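Local coordinates for penaeus monodon metallodensovirus major capsid protein (Penaeus monodon metallodensovirus, PDB 6WH7) that assembles in sixty copies into the capsid of a shrimp-infecting densovirus, the protein shell that presumably encloses and protects the viral genome, at residues P276-N281 with F285-Q290; C166-Y171 with N242-N247; V124-S129 with M157-D162. All coordinates share one frame; numbering follows the deposited sequence.

Interaction 1. Residues P276-N281 with F285-Q290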
ATOM      1  N   PRO A 276      32.777 -15.687 -92.883  1.00 18.08           N
ATOM      2  CA  PRO A 276      32.883 -17.126 -92.744  1.00 18.08           C
ATOM      3  C   PRO A 276      32.944 -17.794 -94.102  1.00 18.08           C
ATOM      4  O   PRO A 276      32.278 -17.355 -95.047  1.00 18.08           O
ATOM      5  CB  PRO A 276      31.597 -17.497 -91.998  1.00 17.17           C
ATOM      6  CG  PRO A 276      30.658 -16.439 -92.367  1.00 17.17           C
ATOM      7  CD  PRO A 276      31.471 -15.196 -92.429  1.00 17.17           C
ATOM      8  N   PRO A 277      33.759 -18.834 -94.251  1.00 19.99           N
ATOM      9  CA  PRO A 277      33.747 -19.594 -95.501  1.00 19.99           C
ATOM     10  C   PRO A 277      32.443 -20.358 -95.645  1.00 19.99           C
ATOM     11  O   PRO A 277      32.051 -21.118 -94.757  1.00 19.99           O
ATOM     12  CB  PRO A 277      34.940 -20.538 -95.347  1.00 18.47           C
ATOM     13  CG  PRO A 277      35.096 -20.690 -93.897  1.00 18.47           C
ATOM     14  CD  PRO A 277      34.716 -19.387 -93.287  1.00 18.47           C
ATOM     15  N   ILE A 278      31.784 -20.176 -96.784  1.00 24.75           N
ATOM     16  CA  ILE A 278      30.543 -20.881 -97.077  1.00 24.75           C
ATOM     17  C   ILE A 278      30.627 -21.335 -98.523  1.00 24.75           C
ATOM     18  O   ILE A 278      30.758 -20.502 -99.423  1.00 24.75           O
ATOM     19  CB  ILE A 278      29.300 -20.003 -96.870  1.00 22.61           C
ATOM     20  CG1 ILE A 278      29.345 -19.300 -95.520  1.00 22.61           C
ATOM     21  CG2 ILE A 278      28.082 -20.869 -96.849  1.00 22.61           C
ATOM     22  CD1 ILE A 278      28.264 -18.287 -95.330  1.00 22.61           C
ATOM     23  N   ARG A 279      30.542 -22.639 -98.754  1.00 28.62           N
ATOM     24  CA  ARG A 279      30.821 -23.180-100.071  1.00 28.62           C
ATOM     25  C   ARG A 279      29.596 -23.160-100.970  1.00 28.62           C
ATOM     26  O   ARG A 279      28.491 -23.509-100.549  1.00 28.62           O
ATOM     27  CB  ARG A 279      31.357 -24.604 -99.966  1.00 29.92           C
ATOM     28  CG  ARG A 279      32.699 -24.705 -99.302  1.00 29.92           C
ATOM     29  CD  ARG A 279      33.200 -26.130 -99.283  1.00 29.92           C
ATOM     30  NE  ARG A 279      33.438 -26.637-100.629  1.00 29.92           N
ATOM     31  CZ  ARG A 279      32.763 -27.637-101.187  1.00 29.92           C
ATOM     32  NH1 ARG A 279      31.816 -28.264-100.506  1.00 29.92           N
ATOM     33  NH2 ARG A 279      33.049 -28.027-102.421  1.00 29.92           N
ATOM     34  N   THR A 280      29.809 -22.746-102.216  1.00 33.17           N
ATOM     35  CA  THR A 280      28.837 -22.905-103.283  1.00 33.17           C
ATOM     36  C   THR A 280      29.026 -24.272-103.927  1.00 33.17           C
ATOM     37  O   THR A 280      29.786 -25.111-103.438  1.00 33.17           O
ATOM     38  CB  THR A 280      28.991 -21.813-104.337  1.00 34.87           C
ATOM     39  OG1 THR A 280      30.308 -21.867-104.887  1.00 34.87           O
ATOM     40  CG2 THR A 280      28.794 -20.469-103.745  1.00 34.87           C
ATOM     41  N   ASN A 281      28.339 -24.509-105.043  1.00 37.77           N
ATOM     42  CA  ASN A 281      28.704 -25.638-105.890  1.00 37.77           C
ATOM     43  C   ASN A 281      30.142 -25.500-106.365  1.00 37.77           C
ATOM     44  O   ASN A 281      30.946 -26.428-106.233  1.00 37.77           O
ATOM     45  CB  ASN A 281      27.758 -25.738-107.085  1.00 41.90           C
ATOM     46  CG  ASN A 281      27.955 -27.018-107.868  1.00 41.90           C
ATOM     47  OD1 ASN A 281      28.256 -28.066-107.299  1.00 41.90           O
ATOM     48  ND2 ASN A 281      27.831 -26.931-109.186  1.00 41.90           N
ATOM     49  N   PHE A 285      30.684 -18.587-101.261  1.00 29.10           N
ATOM     50  CA  PHE A 285      29.826 -17.413-101.293  1.00 29.10           C
ATOM     51  C   PHE A 285      30.674 -16.159-101.295  1.00 29.10           C
ATOM     52  O   PHE A 285      31.649 -16.045-100.550  1.00 29.10           O
ATOM     53  CB  PHE A 285      28.881 -17.370-100.096  1.00 30.54           C
ATOM     54  CG  PHE A 285      27.722 -18.293-100.206  1.00 30.54           C
ATOM     55  CD1 PHE A 285      27.313 -18.757-101.425  1.00 30.54           C
ATOM     56  CD2 PHE A 285      27.027 -18.678 -99.095  1.00 30.54           C
ATOM     57  CE1 PHE A 285      26.240 -19.607-101.529  1.00 30.54           C
ATOM     58  CE2 PHE A 285      25.948 -19.532 -99.193  1.00 30.54           C
ATOM     59  CZ  PHE A 285      25.556 -19.995-100.410  1.00 30.54           C
ATOM     60  N   LYS A 286      30.295 -15.208-102.132  1.00 28.70           N
ATOM     61  CA  LYS A 286      30.892 -13.887-102.084  1.00 28.70           C
ATOM     62  C   LYS A 286      30.004 -13.047-101.182  1.00 28.70           C
ATOM     63  O   LYS A 286      28.887 -12.688-101.558  1.00 28.70           O
ATOM     64  CB  LYS A 286      31.017 -13.303-103.485  1.00 32.10           C
ATOM     65  CG  LYS A 286      31.989 -14.070-104.353  1.00 32.10           C
ATOM     66  CD  LYS A 286      32.163 -13.422-105.707  1.00 32.10           C
ATOM     67  CE  LYS A 286      33.274 -14.097-106.492  1.00 32.10           C
ATOM     68  NZ  LYS A 286      32.872 -15.435-107.003  1.00 32.10           N
ATOM     69  N   LEU A 287      30.497 -12.744 -99.991  1.00 24.77           N
ATOM     70  CA  LEU A 287      29.737 -12.029 -98.984  1.00 24.77           C
ATOM     71  C   LEU A 287      30.237 -10.601 -98.912  1.00 24.77           C
ATOM     72  O   LEU A 287      31.444 -10.352 -98.931  1.00 24.77           O
ATOM     73  CB  LEU A 287      29.863 -12.687 -97.616  1.00 24.27           C
ATOM     74  CG  LEU A 287      29.293 -14.093 -97.498  1.00 24.27           C
ATOM     75  CD1 LEU A 287      29.593 -14.668 -96.129  1.00 24.27           C
ATOM     76  CD2 LEU A 287      27.808 -14.071 -97.760  1.00 24.27           C
ATOM     77  N   ASN A 288      29.305  -9.668 -98.836  1.00 22.53           N
ATOM     78  CA  ASN A 288      29.640  -8.261 -98.814  1.00 22.53           C
ATOM     79  C   ASN A 288      29.007  -7.656 -97.578  1.00 22.53           C
ATOM     80  O   ASN A 288      28.049  -8.193 -97.026  1.00 22.53           O
ATOM     81  CB  ASN A 288      29.149  -7.567-100.073  1.00 25.91           C
ATOM     82  CG  ASN A 288      29.624  -8.255-101.319  1.00 25.91           C
ATOM     83  OD1 ASN A 288      30.792  -8.187-101.679  1.00 25.91           O
ATOM     84  ND2 ASN A 288      28.709  -8.932-101.992  1.00 25.91           N
ATOM     85  N   ALA A 289      29.561  -6.545 -97.129  1.00 18.56           N
ATOM     86  CA  ALA A 289      29.070  -5.930 -95.914  1.00 18.56           C
ATOM     87  C   ALA A 289      29.107  -4.423 -96.046  1.00 18.56           C
ATOM     88  O   ALA A 289      30.072  -3.859 -96.559  1.00 18.56           O
ATOM     89  CB  ALA A 289      29.889  -6.363 -94.700  1.00 17.45           C
ATOM     90  N   GLN A 290      28.035  -3.782 -95.607  1.00 16.46           N
ATOM     91  CA  GLN A 290      28.048  -2.365 -95.308  1.00 16.46           C
ATOM     92  C   GLN A 290      27.854  -2.179 -93.814  1.00 16.46           C
ATOM     93  O   GLN A 290      27.092  -2.907 -93.178  1.00 16.46           O
ATOM     94  CB  GLN A 290      26.935  -1.592 -96.004  1.00 17.49           C
ATOM     95  CG  GLN A 290      27.169  -0.111 -95.851  1.00 17.49           C
ATOM     96  CD  GLN A 290      25.941   0.709 -95.986  1.00 17.49           C
ATOM     97  OE1 GLN A 290      24.844   0.180 -96.084  1.00 17.49           O
ATOM     98  NE2 GLN A 290      26.105   2.008 -95.986  1.00 17.49           N
TER

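Interaction 2. Residues C166-Y171 with N242-N247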
ATOM      1  N   CYS A 166      48.896 -13.339 -83.426  1.00 17.71           N
ATOM      2  CA  CYS A 166      49.199 -14.271 -84.502  1.00 17.71           C
ATOM      3  C   CYS A 166      49.893 -13.552 -85.646  1.00 17.71           C
ATOM      4  O   CYS A 166      50.852 -14.067 -86.229  1.00 17.71           O
ATOM      5  CB  CYS A 166      47.920 -14.939 -84.995  1.00 18.13           C
ATOM      6  SG  CYS A 166      47.056 -15.908 -83.765  1.00 18.13           S
ATOM      7  N   LEU A 167      49.426 -12.355 -85.972  1.00 17.28           N
ATOM      8  CA  LEU A 167      49.976 -11.537 -87.042  1.00 17.28           C
ATOM      9  C   LEU A 167      50.684 -10.351 -86.408  1.00 17.28           C
ATOM     10  O   LEU A 167      50.038  -9.467 -85.840  1.00 17.28           O
ATOM     11  CB  LEU A 167      48.876 -11.078 -87.992  1.00 17.22           C
ATOM     12  CG  LEU A 167      48.467 -12.014 -89.123  1.00 17.22           C
ATOM     13  CD1 LEU A 167      47.928 -13.310 -88.593  1.00 17.22           C
ATOM     14  CD2 LEU A 167      47.417 -11.332 -89.968  1.00 17.22           C
ATOM     15  N   SER A 168      52.007 -10.345 -86.490  1.00 17.31           N
ATOM     16  CA  SER A 168      52.780  -9.227 -85.971  1.00 17.31           C
ATOM     17  C   SER A 168      52.740  -8.047 -86.925  1.00 17.31           C
ATOM     18  O   SER A 168      52.510  -6.906 -86.516  1.00 17.31           O
ATOM     19  CB  SER A 168      54.219  -9.667 -85.736  1.00 18.28           C
ATOM     20  OG  SER A 168      55.018  -8.582 -85.318  1.00 18.28           O
ATOM     21  N   LYS A 169      52.970  -8.313 -88.199  1.00 17.14           N
ATOM     22  CA  LYS A 169      53.015  -7.311 -89.241  1.00 17.14           C
ATOM     23  C   LYS A 169      52.182  -7.823 -90.398  1.00 17.14           C
ATOM     24  O   LYS A 169      52.196  -9.018 -90.699  1.00 17.14           O
ATOM     25  CB  LYS A 169      54.447  -7.047 -89.679  1.00 17.81           C
ATOM     26  CG  LYS A 169      54.590  -5.970 -90.700  1.00 17.81           C
ATOM     27  CD  LYS A 169      56.015  -5.872 -91.159  1.00 17.81           C
ATOM     28  CE  LYS A 169      56.913  -5.330 -90.081  1.00 17.81           C
ATOM     29  NZ  LYS A 169      58.308  -5.212 -90.571  1.00 17.81           N
ATOM     30  N   VAL A 170      51.450  -6.924 -91.036  1.00 17.40           N
ATOM     31  CA  VAL A 170      50.418  -7.298 -91.988  1.00 17.40           C
ATOM     32  C   VAL A 170      50.671  -6.565 -93.291  1.00 17.40           C
ATOM     33  O   VAL A 170      50.831  -5.343 -93.298  1.00 17.40           O
ATOM     34  CB  VAL A 170      49.019  -6.975 -91.440  1.00 16.84           C
ATOM     35  CG1 VAL A 170      48.001  -7.284 -92.453  1.00 16.84           C
ATOM     36  CG2 VAL A 170      48.754  -7.773 -90.190  1.00 16.84           C
ATOM     37  N   TYR A 171      50.691  -7.298 -94.382  1.00 19.02           N
ATOM     38  CA  TYR A 171      50.984  -6.757 -95.692  1.00 19.02           C
ATOM     39  C   TYR A 171      49.758  -6.829 -96.588  1.00 19.02           C
ATOM     40  O   TYR A 171      48.895  -7.689 -96.397  1.00 19.02           O
ATOM     41  CB  TYR A 171      52.121  -7.531 -96.364  1.00 19.00           C
ATOM     42  CG  TYR A 171      53.443  -7.423 -95.666  1.00 19.00           C
ATOM     43  CD1 TYR A 171      54.336  -6.426 -95.993  1.00 19.00           C
ATOM     44  CD2 TYR A 171      53.797  -8.320 -94.677  1.00 19.00           C
ATOM     45  CE1 TYR A 171      55.545  -6.328 -95.364  1.00 19.00           C
ATOM     46  CE2 TYR A 171      55.001  -8.229 -94.039  1.00 19.00           C
ATOM     47  CZ  TYR A 171      55.872  -7.232 -94.386  1.00 19.00           C
ATOM     48  OH  TYR A 171      57.085  -7.138 -93.753  1.00 19.00           O
ATOM     49  N   ASN A 242      53.633   1.291 -76.883  1.00 13.30           N
ATOM     50  CA  ASN A 242      54.857   0.631 -76.457  1.00 13.30           C
ATOM     51  C   ASN A 242      54.696  -0.849 -76.766  1.00 13.30           C
ATOM     52  O   ASN A 242      53.906  -1.535 -76.118  1.00 13.30           O
ATOM     53  CB  ASN A 242      55.104   0.878 -74.974  1.00 13.37           C
ATOM     54  CG  ASN A 242      55.520   2.299 -74.686  1.00 13.37           C
ATOM     55  OD1 ASN A 242      56.132   2.958 -75.516  1.00 13.37           O
ATOM     56  ND2 ASN A 242      55.162   2.790 -73.516  1.00 13.37           N
ATOM     57  N   ASN A 243      55.442  -1.341 -77.749  1.00 14.19           N
ATOM     58  CA  ASN A 243      55.193  -2.648 -78.335  1.00 14.19           C
ATOM     59  C   ASN A 243      56.508  -3.347 -78.613  1.00 14.19           C
ATOM     60  O   ASN A 243      57.589  -2.795 -78.414  1.00 14.19           O
ATOM     61  CB  ASN A 243      54.438  -2.539 -79.660  1.00 14.49           C
ATOM     62  CG  ASN A 243      53.053  -2.043 -79.492  1.00 14.49           C
ATOM     63  OD1 ASN A 243      52.481  -2.138 -78.420  1.00 14.49           O
ATOM     64  ND2 ASN A 243      52.488  -1.517 -80.557  1.00 14.49           N
ATOM     65  N   ASP A 244      56.400  -4.572 -79.120  1.00 15.22           N
ATOM     66  CA  ASP A 244      57.515  -5.183 -79.823  1.00 15.22           C
ATOM     67  C   ASP A 244      57.827  -4.446 -81.113  1.00 15.22           C
ATOM     68  O   ASP A 244      58.970  -4.463 -81.576  1.00 15.22           O
ATOM     69  CB  ASP A 244      57.195  -6.639 -80.137  1.00 16.83           C
ATOM     70  CG  ASP A 244      55.885  -6.790 -80.878  1.00 16.83           C
ATOM     71  OD1 ASP A 244      55.083  -5.839 -80.866  1.00 16.83           O
ATOM     72  OD2 ASP A 244      55.674  -7.833 -81.522  1.00 16.83           O
ATOM     73  N   SER A 245      56.812  -3.865 -81.741  1.00 15.10           N
ATOM     74  CA  SER A 245      56.995  -3.178 -83.007  1.00 15.10           C
ATOM     75  C   SER A 245      57.460  -1.745 -82.820  1.00 15.10           C
ATOM     76  O   SER A 245      58.206  -1.222 -83.652  1.00 15.10           O
ATOM     77  CB  SER A 245      55.691  -3.200 -83.800  1.00 16.44           C
ATOM     78  OG  SER A 245      55.289  -4.523 -84.091  1.00 16.44           O
ATOM     79  N   MET A 246      57.028  -1.089 -81.750  1.00 14.55           N
ATOM     80  CA  MET A 246      57.073   0.358 -81.738  1.00 14.55           C
ATOM     81  C   MET A 246      57.130   0.896 -80.320  1.00 14.55           C
ATOM     82  O   MET A 246      56.755   0.223 -79.362  1.00 14.55           O
ATOM     83  CB  MET A 246      55.864   0.912 -82.481  1.00 14.65           C
ATOM     84  CG  MET A 246      54.543   0.599 -81.843  1.00 14.65           C
ATOM     85  SD  MET A 246      53.186   0.949 -82.963  1.00 14.65           S
ATOM     86  CE  MET A 246      53.049  -0.586 -83.855  1.00 14.65           C
ATOM     87  N   ASN A 247      57.614   2.128 -80.200  1.00 14.17           N
ATOM     88  CA  ASN A 247      57.619   2.843 -78.936  1.00 14.17           C
ATOM     89  C   ASN A 247      56.966   4.206 -79.112  1.00 14.17           C
ATOM     90  O   ASN A 247      56.924   4.765 -80.208  1.00 14.17           O
ATOM     91  CB  ASN A 247      59.038   2.961 -78.346  1.00 15.63           C
ATOM     92  CG  ASN A 247      60.031   3.567 -79.297  1.00 15.63           C
ATOM     93  OD1 ASN A 247      59.691   4.392 -80.139  1.00 15.63           O
ATOM     94  ND2 ASN A 247      61.281   3.167 -79.162  1.00 15.63           N
TER

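Interaction 3. Residues V124-S129 with M157-D162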
ATOM      1  N   VAL A 124      41.297   6.779 -77.739  1.00 12.29           N
ATOM      2  CA  VAL A 124      41.012   6.643 -79.159  1.00 12.29           C
ATOM      3  C   VAL A 124      40.083   5.449 -79.309  1.00 12.29           C
ATOM      4  O   VAL A 124      40.150   4.495 -78.535  1.00 12.29           O
ATOM      5  CB  VAL A 124      42.314   6.473 -79.975  1.00 11.85           C
ATOM      6  CG1 VAL A 124      42.811   5.041 -79.958  1.00 11.85           C
ATOM      7  CG2 VAL A 124      42.158   7.004 -81.332  1.00 11.85           C
ATOM      8  N   GLY A 125      39.186   5.512 -80.277  1.00 11.69           N
ATOM      9  CA  GLY A 125      38.218   4.447 -80.418  1.00 11.69           C
ATOM     10  C   GLY A 125      37.394   4.608 -81.674  1.00 11.69           C
ATOM     11  O   GLY A 125      37.353   5.677 -82.285  1.00 11.69           O
ATOM     12  N   TYR A 126      36.736   3.517 -82.048  1.00 11.58           N
ATOM     13  CA  TYR A 126      35.865   3.518 -83.210  1.00 11.58           C
ATOM     14  C   TYR A 126      34.680   2.604 -82.951  1.00 11.58           C
ATOM     15  O   TYR A 126      34.717   1.734 -82.085  1.00 11.58           O
ATOM     16  CB  TYR A 126      36.606   3.090 -84.476  1.00 11.34           C
ATOM     17  CG  TYR A 126      37.006   1.642 -84.525  1.00 11.34           C
ATOM     18  CD1 TYR A 126      36.217   0.712 -85.172  1.00 11.34           C
ATOM     19  CD2 TYR A 126      38.163   1.201 -83.920  1.00 11.34           C
ATOM     20  CE1 TYR A 126      36.575  -0.601 -85.222  1.00 11.34           C
ATOM     21  CE2 TYR A 126      38.522  -0.116 -83.966  1.00 11.34           C
ATOM     22  CZ  TYR A 126      37.726  -1.011 -84.620  1.00 11.34           C
ATOM     23  OH  TYR A 126      38.085  -2.330 -84.666  1.00 11.34           O
ATOM     24  N   THR A 127      33.618   2.825 -83.713  1.00 12.55           N
ATOM     25  CA  THR A 127      32.391   2.057 -83.582  1.00 12.55           C
ATOM     26  C   THR A 127      31.975   1.539 -84.945  1.00 12.55           C
ATOM     27  O   THR A 127      31.897   2.306 -85.904  1.00 12.55           O
ATOM     28  CB  THR A 127      31.263   2.897 -82.987  1.00 13.50           C
ATOM     29  OG1 THR A 127      31.637   3.347 -81.683  1.00 13.50           O
ATOM     30  CG2 THR A 127      30.013   2.074 -82.870  1.00 13.50           C
ATOM     31  N   LEU A 128      31.728   0.241 -85.026  1.00 13.11           N
ATOM     32  CA  LEU A 128      31.122  -0.387 -86.189  1.00 13.11           C
ATOM     33  C   LEU A 128      29.645  -0.574 -85.917  1.00 13.11           C
ATOM     34  O   LEU A 128      29.270  -1.135 -84.888  1.00 13.11           O
ATOM     35  CB  LEU A 128      31.785  -1.725 -86.489  1.00 12.88           C
ATOM     36  CG  LEU A 128      32.866  -1.722 -87.554  1.00 12.88           C
ATOM     37  CD1 LEU A 128      33.905  -0.706 -87.261  1.00 12.88           C
ATOM     38  CD2 LEU A 128      33.491  -3.091 -87.592  1.00 12.88           C
ATOM     39  N   SER A 129      28.810  -0.103 -86.829  1.00 13.58           N
ATOM     40  CA  SER A 129      27.393  -0.005 -86.548  1.00 13.58           C
ATOM     41  C   SER A 129      26.583  -0.319 -87.789  1.00 13.58           C
ATOM     42  O   SER A 129      27.008  -0.045 -88.909  1.00 13.58           O
ATOM     43  CB  SER A 129      27.045   1.389 -86.045  1.00 14.95           C
ATOM     44  OG  SER A 129      25.659   1.496 -85.846  1.00 14.95           O
ATOM     45  N   MET A 157      29.343 -11.108 -90.338  1.00 15.46           N
ATOM     46  CA  MET A 157      30.700 -10.652 -90.570  1.00 15.46           C
ATOM     47  C   MET A 157      31.482 -10.837 -89.283  1.00 15.46           C
ATOM     48  O   MET A 157      30.987 -10.527 -88.199  1.00 15.46           O
ATOM     49  CB  MET A 157      30.737  -9.192 -91.018  1.00 16.16           C
ATOM     50  CG  MET A 157      32.134  -8.689 -91.307  1.00 16.16           C
ATOM     51  SD  MET A 157      32.171  -7.015 -91.929  1.00 16.16           S
ATOM     52  CE  MET A 157      31.749  -6.121 -90.451  1.00 16.16           C
ATOM     53  N   ILE A 158      32.688 -11.365 -89.402  1.00 14.31           N
ATOM     54  CA  ILE A 158      33.497 -11.697 -88.240  1.00 14.31           C
ATOM     55  C   ILE A 158      34.407 -10.519 -87.938  1.00 14.31           C
ATOM     56  O   ILE A 158      35.214 -10.123 -88.780  1.00 14.31           O
ATOM     57  CB  ILE A 158      34.317 -12.970 -88.481  1.00 14.36           C
ATOM     58  CG1 ILE A 158      33.399 -14.127 -88.841  1.00 14.36           C
ATOM     59  CG2 ILE A 158      35.091 -13.325 -87.245  1.00 14.36           C
ATOM     60  CD1 ILE A 158      34.124 -15.337 -89.308  1.00 14.36           C
ATOM     61  N   HIS A 159      34.277  -9.954 -86.748  1.00 13.06           N
ATOM     62  CA  HIS A 159      35.249  -8.994 -86.254  1.00 13.06           C
ATOM     63  C   HIS A 159      36.245  -9.742 -85.388  1.00 13.06           C
ATOM     64  O   HIS A 159      35.864 -10.358 -84.391  1.00 13.06           O
ATOM     65  CB  HIS A 159      34.605  -7.883 -85.440  1.00 12.16           C
ATOM     66  CG  HIS A 159      35.575  -6.823 -85.035  1.00 12.16           C
ATOM     67  ND1 HIS A 159      36.045  -5.876 -85.912  1.00 12.16           N
ATOM     68  CD2 HIS A 159      36.255  -6.635 -83.883  1.00 12.16           C
ATOM     69  CE1 HIS A 159      36.916  -5.101 -85.296  1.00 12.16           C
ATOM     70  NE2 HIS A 159      37.065  -5.544 -84.064  1.00 12.16           N
ATOM     71  N   SER A 160      37.512  -9.679 -85.757  1.00 12.99           N
ATOM     72  CA  SER A 160      38.555 -10.408 -85.064  1.00 12.99           C
ATOM     73  C   SER A 160      39.505  -9.427 -84.401  1.00 12.99           C
ATOM     74  O   SER A 160      39.962  -8.476 -85.036  1.00 12.99           O
ATOM     75  CB  SER A 160      39.315 -11.302 -86.034  1.00 14.23           C
ATOM     76  OG  SER A 160      38.461 -12.274 -86.597  1.00 14.23           O
ATOM     77  N   ILE A 161      39.783  -9.654 -83.127  1.00 14.04           N
ATOM     78  CA  ILE A 161      40.819  -8.940 -82.401  1.00 14.04           C
ATOM     79  C   ILE A 161      41.950  -9.920 -82.160  1.00 14.04           C
ATOM     80  O   ILE A 161      41.727 -11.000 -81.605  1.00 14.04           O
ATOM     81  CB  ILE A 161      40.301  -8.378 -81.071  1.00 12.80           C
ATOM     82  CG1 ILE A 161      39.203  -7.354 -81.311  1.00 12.80           C
ATOM     83  CG2 ILE A 161      41.423  -7.747 -80.309  1.00 12.80           C
ATOM     84  CD1 ILE A 161      38.544  -6.909 -80.058  1.00 12.80           C
ATOM     85  N   ASP A 162      43.157  -9.556 -82.558  1.00 14.85           N
ATOM     86  CA  ASP A 162      44.279 -10.469 -82.428  1.00 14.85           C
ATOM     87  C   ASP A 162      45.047 -10.048 -81.185  1.00 14.85           C
ATOM     88  O   ASP A 162      45.930  -9.194 -81.241  1.00 14.85           O
ATOM     89  CB  ASP A 162      45.141 -10.402 -83.680  1.00 16.31           C
ATOM     90  CG  ASP A 162      46.184 -11.471 -83.721  1.00 16.31           C
ATOM     91  OD1 ASP A 162      46.168 -12.350 -82.840  1.00 16.31           O
ATOM     92  OD2 ASP A 162      47.021 -11.432 -84.638  1.00 16.31           O
TER

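Interaction 1. Residues P276-N281 with F285-Q290
Ile278 and Phe285 face each other across a short turn and are joined through both backbone and side chain. The backbone link is the hydrogen bond from Phe285 N to Ile278 O, 2.7 Å long; its N-H...O angle of 168° and its C=O...N angle of 172° make donor, proton, oxygen and carbonyl carbon almost collinear.

Followed outward from CB, the Ile278 side chain splits its two branches between two partners. CB itself already lies 3.4 Å from Phe285 CD2. The branch methyl CG2, opposite the backbone N, approaches the CD2-CE2 bond of the ring obliquely, 3.3 Å from CD2. CG1 takes the other course, beside the backbone N, and with chi2 at 172° holds the chain extended, carrying the tip CD1 to Leu287 CD1 at 3.9 Å. At this end the two aliphatic chains cross at about a right angle, and Pro276 CD adds a looser apolar approach to the same Leu287 CD1 at 4.2 Å.

The Thr280 methyl CG2 comes in obliquely at the CD1-CE1 bond of the phenyl ring, 3.2 Å from Phe285 CD1, and both CG2 methyls lie on the same side of the ring plane. Thr280 OG1 turns from the ring to a weak hydrogen bond with Gly283 O inside the turn.

Strand 270-274 leads into this turn and strand 287-302 leaves it, which matches the HI loop of the parvoviral jelly roll. Phe285 also meets Phe151 of a neighbouring subunit, while Pro276 packs on Ile158 of strand 157-162 and Leu287 on Ser135 of strand 118-135, placing the contact where both sheets adjoin a subunit interface.

Interaction 2. Residues C166-Y171 with N242-N247
The carboxylate of Asp244 is the flat group that meets the other segment, through OD2, which approaches Ser168 OG to 3.9 Å. That separation is too long for a hydrogen bond. The hydroxyl lies neither in the carboxylate plane nor squarely over it, but well off it, on the same side of the plane as Ser245 N and OG. The polar hold on OD2 comes instead from Gln165 NE2, just before the segment 166-171. At the other oxygen, Ser245 N makes a weak bond to Asp244 OD1 of 2.8 Å, bent to 118°.

With OG opposite its backbone N (chi1 176°), Ser168 places the hydroxyl between the two loops, where Ser245 OG is its second neighbour at 4.2 Å. Asp244 and Ser245 sit at the corner of a tight turn with helical-type backbone angles, across whose ends Asn243 N donates to Met246 O at 2.6 Å. By the strand order of the parvoviral jelly roll the turn would lie in the long GH loop, and 166-171 in the insertion that follows strand E. Both border strand 340-345: Val170 bonds through its backbone to Ile344, and the Ser245 side chain touches Gln345. Ser168 also packs on Ala321 of a neighbouring subunit, and the contact buries just 64 Å² between the segments.

Interaction 3. Residues V124-S129 with M157-D162
Tyr126 and His159 come from opposite directions and meet edge on, the phenol oxygen against the imidazole rim. Tyr126 OH lies 3.1 Å from His159 CE1, close to the plane of each ring, although the two planes are turned about 60° apart. The clear polar partner of that hydroxyl is His271 ND1, with which it is hydrogen-bonded. Leu128 comes in at about a right angle to the histidine, its CD2 4.1 Å from His159 ND1, while its CD1 lies at the edge of the Tyr126 ring.

Strand 118-135 and strand 157-162 belong to different antiparallel sheets, matching strands D and E of the jelly roll, so these side chains bridge the interior of the β-sandwich. The CA atoms of Leu128 and His159 are 9.5 Å apart, a layer-to-layer spacing and not that of paired strands.

His159 has CG opposite its backbone N (chi1 -175°), which extends the ring away from its own strand. Further rings flank it and probably limit its rotation: Phe220 stacks on it and His271 meets it edge-to-face, while Phe220 and Trp85 also pack against Tyr126.

From the N terminus the three contacts close in series, without nesting or crossing. Interaction 3 comes first, spanning 27 intervening residues that include strand 150-151, and joins the two sheets of the sandwich. Interaction 2 follows almost at once, bringing the start of the insertion after strand 157-162 against a loop 70 residues later; Leu167 N probably bonds to Asp162 OD2 at 2.9 Å, coupling it to interaction 3. Interaction 1 closes last, over only three residues, and runs into the start of strand 287-302. It touches interaction 3 through Ala289 CB and Met157 SD, 3.6 Å apart, but stays about 15 Å from interaction 2 between nearest atoms.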